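Protease Do-like 8, chloroplastic (Arabidopsis thaliana, PDB 4IC6) probably cleaves proteins in the chloroplast thylakoid as an HtrA-type serine protease that couples a trypsin-like domain to a PDZ domain. Local coordinates at residues Leu255-Asn260 against Leu355-Ser360; Leu118-Asp122 against Gln247-Phe251. The protein carries 1 engineered substitution. All blocks are in the same frame, centred on the assembly; numbering follows the deposited sequence.

Two contacts at the two ends of a short linker illustrate how an HtrA protease joins its domains. In contact 2 the last turn of helix 238-251 packs on a strand of the first protease barrel; a few residues later the chain enters contact 1, where 255-260 pairs with 355-360 in the PDZ domain. The centres of the two contacts lie 18 Å apart, yet they touch through a salt bridge, Arg256 NH1 to Asp122 OD2 at 2.6 Å, which ties the start of the PDZ domain to the barrel. The predicted charge-relay Asp126 is close by: its side chain is about 8 Å from that of Asp122 and about 9 Å from that of Arg256.

Contact 1: Leu255-Asn260 against Leu355-Ser360; sequences LRAGIN and LEEKSS
Lys358 lays its aliphatic chain across the strand that enters the PDZ domain, its CB 3.9 Å from Arg256 CB. With CG anti to the backbone N (chi1 172°) and a bend at chi2, the chain runs on past Asn260 in the opposite direction. Its NZ then reaches Ile259 O at 3.1 Å, approaching from above the carbonyl plane, and also donates to a water that is bound by Ile259 N. The amide of Asn260 is engaged at OD1, where Ser360 OG donates a hydrogen bond of 3.0 Å from above the amide plane. The Asn260 amide plane is turned 41° from the Glu356 carboxylate, which a second water links to Asn260 N. Farther along, Leu255 CD1 meets the Glu357 carboxylate at 3.4 Å from OE2, the two side chains crossing at about a right angle. Ile259 CG1 and Leu355 CD2 touch on the buried side, where Leu340 and Val338 of strand 337-344 also pack. In the backbone Gly258 and Glu356 form an antiparallel hydrogen-bonded pair, Gly258 N donating to Glu356 O at 2.8 Å. Gly258 leaves the place of a CB to Lys358 CB, which lies 3.8 Å from Gly258 N. The guanidinium of Arg256 leads away to Asp122. Such pairing adds the entering strand 257-258 to strand 347-357 of the curled antiparallel PDZ sheet, here in an HtrA protease.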
loop_
_atom_site.group_PDB
_atom_site.type_symbol
_atom_site.label_atom_id
_atom_site.label_comp_id
_atom_site.label_asym_id
_atom_site.label_seq_id
_atom_site.Cartn_x
_atom_site.Cartn_y
_atom_site.Cartn_z
ATOM N N LEU A 255 -10.822 -34.344 -20.143
ATOM C CA LEU A 255 -9.921 -34.386 -21.295
ATOM C C LEU A 255 -10.376 -33.378 -22.346
ATOM O O LEU A 255 -11.525 -33.417 -22.771
ATOM C CB LEU A 255 -9.906 -35.794 -21.909
ATOM C CG LEU A 255 -8.917 -35.984 -23.059
ATOM C CD1 LEU A 255 -7.499 -35.675 -22.583
ATOM C CD2 LEU A 255 -8.984 -37.392 -23.679
ATOM N N ARG A 256 -9.490 -32.473 -22.765
ATOM C CA ARG A 256 -9.841 -31.451 -23.761
ATOM C C ARG A 256 -8.957 -31.540 -25.003
ATOM O O ARG A 256 -7.737 -31.631 -24.885
ATOM C CB ARG A 256 -9.688 -30.042 -23.184
ATOM C CG ARG A 256 -10.689 -29.680 -22.116
ATOM C CD ARG A 256 -10.501 -28.245 -21.656
ATOM N NE ARG A 256 -11.532 -27.872 -20.694
ATOM C CZ ARG A 256 -11.444 -28.083 -19.386
ATOM N NH1 ARG A 256 -12.432 -27.710 -18.582
ATOM N NH2 ARG A 256 -10.368 -28.661 -18.883
ATOM N N ALA A 257 -9.571 -31.514 -26.183
ATOM C CA ALA A 257 -8.817 -31.460 -27.424
ATOM C C ALA A 257 -8.695 -29.987 -27.748
ATOM O O ALA A 257 -9.623 -29.225 -27.518
ATOM C CB ALA A 257 -9.541 -32.175 -28.547
ATOM N N GLY A 258 -7.555 -29.563 -28.268
ATOM C CA GLY A 258 -7.432 -28.147 -28.584
ATOM C C GLY A 258 -6.194 -27.802 -29.378
ATOM O O GLY A 258 -5.565 -28.647 -30.025
ATOM N N ILE A 259 -5.838 -26.535 -29.308
ATOM C CA ILE A 259 -4.660 -26.044 -29.996
ATOM C C ILE A 259 -3.889 -25.230 -28.979
ATOM O O ILE A 259 -4.449 -24.328 -28.364
ATOM C CB ILE A 259 -5.064 -25.124 -31.160
ATOM C CG1 ILE A 259 -5.910 -25.902 -32.178
ATOM C CG2 ILE A 259 -3.831 -24.502 -31.825
ATOM C CD1 ILE A 259 -6.469 -25.004 -33.316
ATOM N N ASN A 260 -2.618 -25.557 -28.785
ATOM C CA ASN A 260 -1.798 -24.784 -27.871
ATOM C C ASN A 260 -1.309 -23.491 -28.550
ATOM O O ASN A 260 -0.334 -23.482 -29.304
ATOM C CB ASN A 260 -0.656 -25.646 -27.318
ATOM C CG ASN A 260 -1.167 -26.801 -26.445
ATOM O OD1 ASN A 260 -2.118 -26.644 -25.667
ATOM N ND2 ASN A 260 -0.547 -27.967 -26.583
ATOM N N LEU A 355 -5.968 -31.591 -33.734
ATOM C CA LEU A 355 -6.141 -31.242 -32.332
ATOM C C LEU A 355 -5.369 -32.242 -31.482
ATOM O O LEU A 355 -5.259 -33.409 -31.835
ATOM C CB LEU A 355 -7.617 -31.263 -31.951
ATOM C CG LEU A 355 -8.482 -30.334 -32.817
ATOM C CD1 LEU A 355 -9.900 -30.287 -32.254
ATOM C CD2 LEU A 355 -7.894 -28.946 -32.839
ATOM N N GLU A 356 -4.822 -31.772 -30.369
ATOM C CA GLU A 356 -4.098 -32.637 -29.444
ATOM C C GLU A 356 -4.593 -32.246 -28.077
ATOM O O GLU A 356 -5.369 -31.292 -27.949
ATOM C CB GLU A 356 -2.598 -32.394 -29.535
ATOM C CG GLU A 356 -2.177 -30.957 -29.186
ATOM C CD GLU A 356 -0.673 -30.779 -29.299
ATOM O OE1 GLU A 356 0.016 -31.810 -29.430
ATOM O OE2 GLU A 356 -0.186 -29.632 -29.266
ATOM N N GLU A 357 -4.171 -32.972 -27.053
ATOM C CA GLU A 357 -4.662 -32.668 -25.714
ATOM C C GLU A 357 -4.317 -31.240 -25.334
ATOM O O GLU A 357 -3.143 -30.852 -25.332
ATOM C CB GLU A 357 -4.124 -33.632 -24.657
ATOM C CG GLU A 357 -4.563 -33.239 -23.255
ATOM C CD GLU A 357 -4.358 -34.344 -22.242
ATOM O OE1 GLU A 357 -3.754 -35.377 -22.598
ATOM O OE2 GLU A 357 -4.815 -34.183 -21.086
ATOM N N LYS A 358 -5.356 -30.464 -25.036
ATOM C CA LYS A 358 -5.224 -29.073 -24.623
ATOM C C LYS A 358 -4.818 -29.044 -23.158
ATOM O O LYS A 358 -5.658 -29.138 -22.262
ATOM C CB LYS A 358 -6.545 -28.330 -24.843
ATOM C CG LYS A 358 -6.612 -26.904 -24.271
ATOM C CD LYS A 358 -5.349 -26.107 -24.575
ATOM C CE LYS A 358 -5.566 -24.617 -24.374
ATOM N NZ LYS A 358 -5.970 -23.972 -25.649
ATOM N N SER A 359 -3.515 -28.925 -22.928
ATOM C CA SER A 359 -2.951 -29.018 -21.586
ATOM C C SER A 359 -2.675 -27.640 -20.988
ATOM O O SER A 359 -2.984 -27.386 -19.821
ATOM C CB SER A 359 -1.666 -29.844 -21.629
ATOM O OG SER A 359 -0.833 -29.422 -22.694
ATOM N N SER A 360 -2.094 -26.755 -21.796
ATOM C CA SER A 360 -1.749 -25.405 -21.359
ATOM C C SER A 360 -2.891 -24.713 -20.611
ATOM O O SER A 360 -4.058 -24.835 -20.986
ATOM C CB SER A 360 -1.321 -24.557 -22.561
ATOM O OG SER A 360 -2.346 -24.487 -23.541
HETATM O O HOH W 1 -7.032 -31.848 -21.201
HETATM O O HOH W 2 -7.551 -24.902 -27.595
HETATM O O HOH W 3 -1.606 -27.707 -30.601
#

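Contact 2: Leu118-Asp122 against Gln247-Phe251; sequences LVGAD and QLIQF
Strand 118-122 and the last turn of helix 238-251 run at 128° to each other, their axes approaching to 6.6 Å, with the CA atoms of Gly120 and Leu248 only 4.8 Å apart. This is the first barrel of a chymotrypsin-like protease fold, covered on its outside by the helix that follows the second barrel. The strand carries a classic beta bulge at this point: Val119 and Gly120 both face Val129 of strand 127-131. Glycine suits the close approach, since a CB at Gly120 would come tight against Leu248 O. Beside it, Val119, with CG1 anti to its own backbone N (chi1 176°), puts that methyl against the helix backbone, 3.5 Å from Leu248 O and also in touch with Ile249 CA. Ile249 adds a looser apolar touch through CG1 and, like Val119, rests on Tyr77 and Val129. Leu248 covers more of the interface than any other residue, its two methyl groups spread over the strand backbone from Gly120 to Asp122. CD1 lies 3.9 Å from Gly120 O, while CD2 lies over Ala121. An alanine here would remove both branches, and the gap opened beside Gly120, Ala121 and Val129 is likely to weaken the seating of the helix on the barrel. Asp122 offers CB to Leu248 CD2, whereas its carboxylate turns elsewhere, OD2 accepting from Lys125 N and pairing with Arg256. The side chain of Leu248 comes nearest the strand at CD2, 3.6 Å from Ala121 O.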
loop_
_atom_site.group_PDB
_atom_site.type_symbol
_atom_site.label_atom_id
_atom_site.label_comp_id
_atom_site.label_asym_id
_atom_site.label_seq_id
_atom_site.Cartn_x
_atom_site.Cartn_y
_atom_site.Cartn_z
ATOM N N LEU A 118 -12.579 -36.967 -2.526
ATOM C CA LEU A 118 -12.390 -36.308 -3.816
ATOM C C LEU A 118 -12.887 -37.198 -4.949
ATOM O O LEU A 118 -12.542 -38.386 -5.024
ATOM C CB LEU A 118 -10.916 -35.963 -4.031
ATOM C CG LEU A 118 -10.528 -35.493 -5.434
ATOM C CD1 LEU A 118 -11.171 -34.145 -5.751
ATOM C CD2 LEU A 118 -9.004 -35.439 -5.566
ATOM N N VAL A 119 -13.705 -36.615 -5.818
ATOM C CA VAL A 119 -14.220 -37.313 -6.988
ATOM C C VAL A 119 -13.428 -36.907 -8.224
ATOM O O VAL A 119 -12.933 -37.750 -8.969
ATOM C CB VAL A 119 -15.720 -37.032 -7.190
ATOM C CG1 VAL A 119 -16.212 -37.684 -8.474
ATOM C CG2 VAL A 119 -16.503 -37.556 -5.986
ATOM N N GLY A 120 -13.303 -35.598 -8.443
ATOM C CA GLY A 120 -12.431 -35.098 -9.482
ATOM C C GLY A 120 -12.400 -33.586 -9.411
ATOM O O GLY A 120 -13.228 -32.974 -8.746
ATOM N N ALA A 121 -11.423 -32.985 -10.071
ATOM C CA ALA A 121 -11.278 -31.544 -10.037
ATOM C C ALA A 121 -10.895 -31.097 -11.438
ATOM O O ALA A 121 -10.281 -31.857 -12.177
ATOM C CB ALA A 121 -10.193 -31.172 -9.036
ATOM N N ASP A 122 -11.269 -29.878 -11.813
ATOM C CA ASP A 122 -10.839 -29.316 -13.090
ATOM C C ASP A 122 -10.396 -27.872 -12.888
ATOM O O ASP A 122 -11.218 -26.978 -12.695
ATOM C CB ASP A 122 -11.961 -29.386 -14.134
ATOM C CG ASP A 122 -11.518 -28.879 -15.508
ATOM O OD1 ASP A 122 -10.549 -29.430 -16.082
ATOM O OD2 ASP A 122 -12.134 -27.910 -16.018
ATOM N N GLN A 247 -18.526 -35.301 -16.171
ATOM C CA GLN A 247 -17.205 -35.785 -16.591
ATOM C C GLN A 247 -16.320 -36.067 -15.376
ATOM O O GLN A 247 -15.646 -37.096 -15.312
ATOM C CB GLN A 247 -16.515 -34.767 -17.519
ATOM C CG GLN A 247 -17.267 -34.473 -18.815
ATOM C CD GLN A 247 -16.467 -33.613 -19.782
ATOM O OE1 GLN A 247 -16.747 -32.421 -19.957
ATOM N NE2 GLN A 247 -15.468 -34.215 -20.419
ATOM N N LEU A 248 -16.317 -35.160 -14.405
ATOM C CA LEU A 248 -15.540 -35.391 -13.185
ATOM C C LEU A 248 -16.071 -36.610 -12.432
ATOM O O LEU A 248 -15.302 -37.394 -11.880
ATOM C CB LEU A 248 -15.524 -34.140 -12.283
ATOM C CG LEU A 248 -14.849 -32.913 -12.926
ATOM C CD1 LEU A 248 -14.910 -31.679 -12.013
ATOM C CD2 LEU A 248 -13.408 -33.238 -13.329
ATOM N N ILE A 249 -17.388 -36.781 -12.413
ATOM C CA ILE A 249 -17.950 -37.915 -11.706
ATOM C C ILE A 249 -17.582 -39.206 -12.432
ATOM O O ILE A 249 -17.210 -40.183 -11.807
ATOM C CB ILE A 249 -19.483 -37.812 -11.558
ATOM C CG1 ILE A 249 -19.832 -36.721 -10.539
ATOM C CG2 ILE A 249 -20.067 -39.184 -11.142
ATOM C CD1 ILE A 249 -21.297 -36.400 -10.472
ATOM N N GLN A 250 -17.661 -39.188 -13.758
ATOM C CA GLN A 250 -17.416 -40.388 -14.544
ATOM C C GLN A 250 -15.933 -40.699 -14.664
ATOM O O GLN A 250 -15.539 -41.855 -14.555
ATOM C CB GLN A 250 -18.050 -40.262 -15.936
ATOM N N PHE A 251 -15.122 -39.662 -14.869
ATOM C CA PHE A 251 -13.711 -39.832 -15.235
ATOM C C PHE A 251 -12.688 -39.262 -14.247
ATOM O O PHE A 251 -11.503 -39.589 -14.331
ATOM C CB PHE A 251 -13.459 -39.232 -16.627
ATOM C CG PHE A 251 -14.318 -39.828 -17.704
ATOM C CD1 PHE A 251 -14.163 -41.157 -18.073
ATOM C CD2 PHE A 251 -15.290 -39.068 -18.336
ATOM C CE1 PHE A 251 -14.960 -41.707 -19.060
ATOM C CE2 PHE A 251 -16.092 -39.613 -19.326
ATOM C CZ PHE A 251 -15.930 -40.927 -19.690
#